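Local coordinates for protein putative peptidyl-arginine deiminase (Chlorobium tepidum, PDB 1XKN) that probably acts as a hydrolase that deiminates guanidino groups, with agmatine or protein arginine as the likely substrates, at residues A61-A64 and Q65-L69; D212-D215 and G216-D219; G335-H338 and C339-E343. One frame throughout, in Å; residues are numbered along the deposited sequence.

Contact 1 (A61-A64 and Q65-L69); sequences AMEA and QAREL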
loop_
_atom_site.group_PDB
_atom_site.type_symbol
_atom_site.label_atom_id
_atom_site.label_comp_id
_atom_site.label_asym_id
_atom_site.label_seq_id
_atom_site.Cartn_x
_atom_site.Cartn_y
_atom_site.Cartn_z
ATOM N N ALA A 61 22.761 -12.369 -7.552
ATOM C CA ALA A 61 22.208 -13.698 -7.323
ATOM C C ALA A 61 20.697 -13.625 -7.134
ATOM O O ALA A 61 19.954 -14.447 -7.674
ATOM C CB ALA A 61 22.860 -14.341 -6.099
HETATM N N MSE A 62 20.241 -12.637 -6.372
HETATM C CA MSE A 62 18.811 -12.481 -6.129
HETATM C C MSE A 62 18.076 -12.157 -7.424
HETATM O O MSE A 62 16.995 -12.689 -7.677
HETATM C CB MSE A 62 18.563 -11.380 -5.094
HETATM C CG MSE A 62 17.115 -11.304 -4.618
HETATM SE SE MSE A 62 16.924 -10.178 -3.058
HETATM C CE MSE A 62 17.983 -11.209 -1.817
ATOM N N GLU A 63 18.663 -11.288 -8.243
ATOM C CA GLU A 63 18.044 -10.919 -9.511
ATOM C C GLU A 63 17.845 -12.160 -10.375
ATOM O O GLU A 63 16.797 -12.329 -10.997
ATOM C CB GLU A 63 18.906 -9.912 -10.273
ATOM C CG GLU A 63 18.245 -9.399 -11.546
ATOM C CD GLU A 63 19.123 -8.448 -12.336
ATOM O OE1 GLU A 63 19.863 -7.660 -11.711
ATOM O OE2 GLU A 63 19.058 -8.476 -13.586
ATOM N N ALA A 64 18.857 -13.023 -10.412
ATOM C CA ALA A 64 18.788 -14.244 -11.204
ATOM C C ALA A 64 17.653 -15.143 -10.725
ATOM O O ALA A 64 16.910 -15.700 -11.533
ATOM C CB ALA A 64 20.112 -14.989 -11.137
ATOM N N GLN A 65 17.521 -15.283 -9.409
ATOM C CA GLN A 65 16.462 -16.111 -8.839
ATOM C C GLN A 65 15.107 -15.562 -9.253
ATOM O O GLN A 65 14.207 -16.315 -9.622
ATOM C CB GLN A 65 16.546 -16.125 -7.312
ATOM C CG GLN A 65 17.825 -16.713 -6.757
ATOM C CD GLN A 65 17.855 -16.687 -5.240
ATOM O OE1 GLN A 65 17.730 -15.627 -4.625
ATOM N NE2 GLN A 65 18.024 -17.855 -4.630
ATOM N N ALA A 66 14.963 -14.244 -9.189
ATOM C CA ALA A 66 13.707 -13.610 -9.557
ATOM C C ALA A 66 13.419 -13.835 -11.034
ATOM O O ALA A 66 12.299 -14.188 -11.408
ATOM C CB ALA A 66 13.759 -12.119 -9.256
ATOM N N ARG A 67 14.429 -13.640 -11.876
ATOM C CA ARG A 67 14.238 -13.829 -13.310
ATOM C C ARG A 67 13.826 -15.259 -13.638
ATOM O O ARG A 67 13.029 -15.486 -14.547
ATOM C CB ARG A 67 15.512 -13.460 -14.079
ATOM C CG ARG A 67 15.770 -11.965 -14.172
ATOM C CD ARG A 67 17.033 -11.668 -14.967
ATOM N NE ARG A 67 17.301 -10.235 -15.058
ATOM C CZ ARG A 67 16.615 -9.391 -15.823
ATOM N NH1 ARG A 67 15.617 -9.835 -16.572
ATOM N NH2 ARG A 67 16.923 -8.100 -15.832
ATOM N N GLU A 68 14.353 -16.227 -12.896
ATOM C CA GLU A 68 14.000 -17.620 -13.153
ATOM C C GLU A 68 12.523 -17.865 -12.850
ATOM O O GLU A 68 11.808 -18.463 -13.655
ATOM C CB GLU A 68 14.866 -18.561 -12.313
ATOM C CG GLU A 68 14.522 -20.031 -12.489
ATOM C CD GLU A 68 14.740 -20.523 -13.909
ATOM O OE1 GLU A 68 14.271 -21.636 -14.227
ATOM O OE2 GLU A 68 15.385 -19.808 -14.706
ATOM N N LEU A 69 12.072 -17.403 -11.690
ATOM C CA LEU A 69 10.679 -17.570 -11.296
ATOM C C LEU A 69 9.758 -16.832 -12.260
ATOM O O LEU A 69 8.668 -17.303 -12.578
ATOM C CB LEU A 69 10.470 -17.065 -9.863
ATOM C CG LEU A 69 11.054 -17.962 -8.766
ATOM C CD1 LEU A 69 11.234 -17.174 -7.482
ATOM C CD2 LEU A 69 10.136 -19.160 -8.545
#
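Glu-63 runs extended to its carboxylate, its CG anti to the backbone N (chi1 -175°), whereas Arg-67 turns its CG anti to the carbonyl carbon (chi1 -74°) and then runs straight as far as NE. One helical turn apart, the two side chains therefore lie side by side and point the same way. Their charged ends meet through a single carboxylate oxygen, on which two nitrogens converge. Glu-63 OE2 accepts from Arg-67 NE at 2.9 Å, using its anti lone pair, and also from Arg-67 NH2 at 3.1 Å; the NE bond is the straighter of the two. That oxygen sits at the edge of the guanidinium and in its plane, although the carboxylate itself is turned 54° from it. The helical backbone bonds run alongside, among them Arg-67 N to Glu-63 O at 2.8 Å, so the same two residues are joined through both backbone and side chains. Phe-85 of strand 83-87 touches both Glu-63 and Arg-67, while Met-62 and Ala-66, on the buried side, reach Trp-22. The contact is an i to i+4 salt bridge on the more exposed side of helix 60-73, where opposite charges would offset each other and the paired bonds to one oxygen would restrict rotation of the guanidinium.

Contact 2 (D212-D215 and G216-D219); sequences DDTD and GHVD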
loop_
_atom_site.group_PDB
_atom_site.type_symbol
_atom_site.label_atom_id
_atom_site.label_comp_id
_atom_site.label_asym_id
_atom_site.label_seq_id
_atom_site.Cartn_x
_atom_site.Cartn_y
_atom_site.Cartn_z
ATOM N N ASP A 212 -3.330 -8.391 13.115
ATOM C CA ASP A 212 -2.565 -7.325 12.481
ATOM C C ASP A 212 -1.419 -6.809 13.359
ATOM O O ASP A 212 -1.645 -6.334 14.471
ATOM C CB ASP A 212 -3.539 -6.201 12.111
ATOM C CG ASP A 212 -2.853 -4.994 11.535
ATOM O OD1 ASP A 212 -1.826 -5.157 10.841
ATOM O OD2 ASP A 212 -3.366 -3.876 11.758
ATOM N N ASP A 213 -0.192 -6.913 12.850
ATOM C CA ASP A 213 1.000 -6.469 13.572
ATOM C C ASP A 213 1.378 -5.014 13.286
ATOM O O ASP A 213 2.381 -4.519 13.804
ATOM C CB ASP A 213 2.195 -7.363 13.224
ATOM C CG ASP A 213 2.592 -8.287 14.363
ATOM O OD1 ASP A 213 3.624 -8.972 14.230
ATOM O OD2 ASP A 213 1.878 -8.329 15.385
ATOM N N THR A 214 0.583 -4.333 12.465
ATOM C CA THR A 214 0.866 -2.939 12.127
ATOM C C THR A 214 0.133 -1.979 13.055
ATOM O O THR A 214 0.243 -0.761 12.910
ATOM C CB THR A 214 0.454 -2.605 10.674
ATOM O OG1 THR A 214 -0.973 -2.677 10.550
ATOM C CG2 THR A 214 1.093 -3.579 9.695
ATOM N N ASP A 215 -0.610 -2.534 14.007
ATOM C CA ASP A 215 -1.377 -1.740 14.964
ATOM C C ASP A 215 -2.533 -0.996 14.306
ATOM O O ASP A 215 -2.810 0.164 14.629
ATOM C CB ASP A 215 -0.474 -0.751 15.698
ATOM C CG ASP A 215 0.619 -1.442 16.481
ATOM O OD1 ASP A 215 0.289 -2.289 17.343
ATOM O OD2 ASP A 215 1.806 -1.143 16.237
ATOM N N GLY A 216 -3.191 -1.661 13.361
ATOM C CA GLY A 216 -4.351 -1.075 12.709
ATOM C C GLY A 216 -4.215 -0.352 11.381
ATOM O O GLY A 216 -4.896 0.646 11.166
ATOM N N HIS A 217 -3.369 -0.837 10.477
ATOM C CA HIS A 217 -3.239 -0.172 9.180
ATOM C C HIS A 217 -4.581 -0.054 8.481
ATOM O O HIS A 217 -5.345 -1.017 8.403
ATOM C CB HIS A 217 -2.280 -0.925 8.267
ATOM C CG HIS A 217 -0.872 -0.429 8.340
ATOM N ND1 HIS A 217 0.124 -0.903 7.516
ATOM C CD2 HIS A 217 -0.293 0.497 9.140
ATOM C CE1 HIS A 217 1.259 -0.290 7.804
ATOM N NE2 HIS A 217 1.032 0.564 8.787
ATOM N N VAL A 218 -4.851 1.130 7.950
ATOM C CA VAL A 218 -6.101 1.379 7.260
ATOM C C VAL A 218 -6.196 0.527 5.999
ATOM O O VAL A 218 -7.287 0.097 5.622
ATOM C CB VAL A 218 -6.237 2.881 6.890
ATOM C CG1 VAL A 218 -5.262 3.255 5.781
ATOM C CG2 VAL A 218 -7.670 3.191 6.489
ATOM N N ASP A 219 -5.059 0.243 5.364
ATOM C CA ASP A 219 -5.094 -0.536 4.129
ATOM C C ASP A 219 -5.468 -2.013 4.293
ATOM O O ASP A 219 -5.360 -2.797 3.351
ATOM C CB ASP A 219 -3.787 -0.366 3.328
ATOM C CG ASP A 219 -2.637 -1.220 3.835
ATOM O OD1 ASP A 219 -2.718 -1.759 4.954
ATOM O OD2 ASP A 219 -1.631 -1.346 3.091
HETATM O O HOH W 1 -5.815 -3.309 10.465
#
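The imidazole of His-217 has Thr-214 across one face: CB stands over the ring centre, 3.4 Å from the ring centroid and 9° off the normal, a CH-pi contact. Trp-123 meets the same imidazole in an edge-to-face arrangement, and NE2 at the ring's far end is hydrogen-bonded to Glu-156 OE2. The second flat group, the carboxylate of Asp-212, is turned into the loop and collects backbone N-H groups and a hydroxyl. Its OD1 takes Thr-214 N from above the carboxylate plane at 3.0 Å, closing an Asx turn, and receives the hydroxyl of Thr-214 OG1 on its syn lone pair at 2.6 Å. The other oxygen, OD2, accepts from Gly-216 N at 2.7 Å and more weakly from His-217 N. Thr-214 OG1 sits between its own backbone N and carbonyl carbon (chi1 67°), which lets it give its proton to Asp-212 and accept from His-217 N at 3.0 Å. These two bonds hold the threonine against the ring face, while a water links Asp-212 OD2 to His-217 O. Asp-215 leads its OD2 away, into salt bridges with Lys-126 and Arg-180. The whole turn belongs to the loop between strands 201-205 and 222-226, with helix 122-125 against Thr-214, helix 95-98 beside His-217 and Asp-219, and strand 167-171 packed on Val-218.

Contact 3 (G335-H338 and C339-E343); sequences GAIH and CVTHE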
loop_
_atom_site.group_PDB
_atom_site.type_symbol
_atom_site.label_atom_id
_atom_site.label_comp_id
_atom_site.label_asym_id
_atom_site.label_seq_id
_atom_site.Cartn_x
_atom_site.Cartn_y
_atom_site.Cartn_z
ATOM N N GLY A 335 1.043 -9.344 5.825
ATOM C CA GLY A 335 0.735 -8.297 4.865
ATOM C C GLY A 335 0.479 -8.973 3.529
ATOM O O GLY A 335 0.907 -10.113 3.335
ATOM N N ALA A 336 -0.210 -8.294 2.615
ATOM C CA ALA A 336 -0.507 -8.873 1.306
ATOM C C ALA A 336 -0.116 -7.974 0.126
ATOM O O ALA A 336 0.858 -7.225 0.208
ATOM C CB ALA A 336 -1.991 -9.244 1.227
ATOM N N ILE A 337 -0.879 -8.042 -0.966
ATOM C CA ILE A 337 -0.568 -7.271 -2.171
ATOM C C ILE A 337 -0.324 -5.776 -1.976
ATOM O O ILE A 337 0.684 -5.249 -2.449
ATOM C CB ILE A 337 -1.662 -7.448 -3.253
ATOM C CG1 ILE A 337 -1.926 -8.939 -3.486
ATOM C CG2 ILE A 337 -1.213 -6.799 -4.565
ATOM C CD1 ILE A 337 -0.706 -9.730 -3.933
ATOM N N HIS A 338 -1.228 -5.080 -1.295
ATOM C CA HIS A 338 -1.026 -3.646 -1.101
ATOM C C HIS A 338 0.230 -3.365 -0.286
ATOM O O HIS A 338 0.952 -2.400 -0.549
ATOM C CB HIS A 338 -2.234 -3.001 -0.415
ATOM C CG HIS A 338 -2.269 -1.510 -0.554
ATOM N ND1 HIS A 338 -2.093 -0.652 0.511
ATOM C CD2 HIS A 338 -2.417 -0.726 -1.647
ATOM C CE1 HIS A 338 -2.131 0.596 0.078
ATOM N NE2 HIS A 338 -2.326 0.578 -1.227
ATOM N N CYS A 339 0.499 -4.219 0.696
ATOM C CA CYS A 339 1.661 -4.054 1.562
ATOM C C CYS A 339 3.003 -4.220 0.859
ATOM O O CYS A 339 3.989 -3.608 1.257
ATOM C CB CYS A 339 1.593 -5.045 2.727
ATOM S SG CYS A 339 0.232 -4.778 3.874
ATOM N N VAL A 340 3.051 -5.038 -0.186
ATOM C CA VAL A 340 4.317 -5.268 -0.877
ATOM C C VAL A 340 4.530 -4.416 -2.124
ATOM O O VAL A 340 5.514 -4.590 -2.845
ATOM C CB VAL A 340 4.483 -6.766 -1.248
ATOM C CG1 VAL A 340 4.456 -7.607 0.014
ATOM C CG2 VAL A 340 3.381 -7.205 -2.212
ATOM N N THR A 341 3.625 -3.479 -2.365
ATOM C CA THR A 341 3.720 -2.621 -3.540
ATOM C C THR A 341 3.717 -1.140 -3.202
ATOM O O THR A 341 3.358 -0.742 -2.099
ATOM C CB THR A 341 2.508 -2.844 -4.464
ATOM O OG1 THR A 341 1.303 -2.576 -3.729
ATOM C CG2 THR A 341 2.464 -4.273 -4.965
ATOM N N HIS A 342 4.157 -0.334 -4.159
ATOM C CA HIS A 342 4.088 1.111 -4.029
ATOM C C HIS A 342 4.144 1.681 -5.420
ATOM O O HIS A 342 5.101 1.472 -6.168
ATOM C CB HIS A 342 5.197 1.726 -3.178
ATOM C CG HIS A 342 4.801 3.042 -2.584
ATOM N ND1 HIS A 342 4.402 4.115 -3.353
ATOM C CD2 HIS A 342 4.634 3.419 -1.295
ATOM C CE1 HIS A 342 4.000 5.094 -2.561
ATOM N NE2 HIS A 342 4.128 4.696 -1.308
ATOM N N GLU A 343 3.087 2.390 -5.773
ATOM C CA GLU A 343 3.011 2.979 -7.084
ATOM C C GLU A 343 3.961 4.151 -7.239
ATOM O O GLU A 343 4.422 4.743 -6.260
ATOM C CB GLU A 343 1.578 3.452 -7.364
ATOM C CG GLU A 343 1.124 4.668 -6.544
ATOM C CD GLU A 343 0.661 4.325 -5.137
ATOM O OE1 GLU A 343 0.802 3.161 -4.707
ATOM O OE2 GLU A 343 0.151 5.234 -4.445
#
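Val-340 and Thr-341 fold back on the carbonyls of Ala-336 and Ile-337, and here the contact is densest. Val-340 N donates to Ala-336 O at 3.1 Å, nearly along the C=O axis, and shares its hydrogen with Ile-337 O, which it meets from well above the carbonyl plane at 3.3 Å. In the same valine, CG2 lies against both oxygens, 3.3 Å from Ile-337 O. Thr-341 adds its hydroxyl: with OG1 between the backbone N and the carbonyl carbon (chi1 58°), it stands 3.0 Å from Ile-337 O and 3.2 Å from His-338 O, and Arg-96 meets it as well. The turn from His-338 to Thr-341 is completed by a weak bond from Thr-341 N to His-338 O. Cys-339 SG packs on Gly-335 CA at 3.7 Å; with no side chain at Gly-335 the backbone can come this close. The looser side lies toward the strand. His-342 and Glu-343 have no contact with 335-338; they remain buried, however, and Glu-343 pairs with Arg-96. The buried ring of His-338 likewise finds a partner beyond the two segments, Glu-11 OE1, through NE2. His-338 to Thr-341 form a type I beta turn that leads into edge strand 342-345, close to the centre of the chain. Such a buried central loop is consistent with the propeller-like alpha/beta fold of guanidino-group-modifying enzymes, whose active site lies at the middle of the fold.

How the contacts relate
Along the chain the three contacts follow in series, all inside the Porphyromonas-type peptidyl-arginine deiminase family region. Contact 1 is peripheral, on helix 60-73 of the beta-alpha-beta unit formed with strands 52-57 and 83-87; its centre is 31 Å from that of contact 2 and 20 Å from that of contact 3, and it touches neither. The strands that flank its helix nevertheless belong to the same mixed sheet as strand 342-345 of contact 3. Contacts 2 and 3, with centres 13 Å apart, meet directly: Asp-219 OD2 lies 2.7 Å from His-338 ND1, a probable hydrogen bond that would tie two sequence-distant loops together in the interior of the protein.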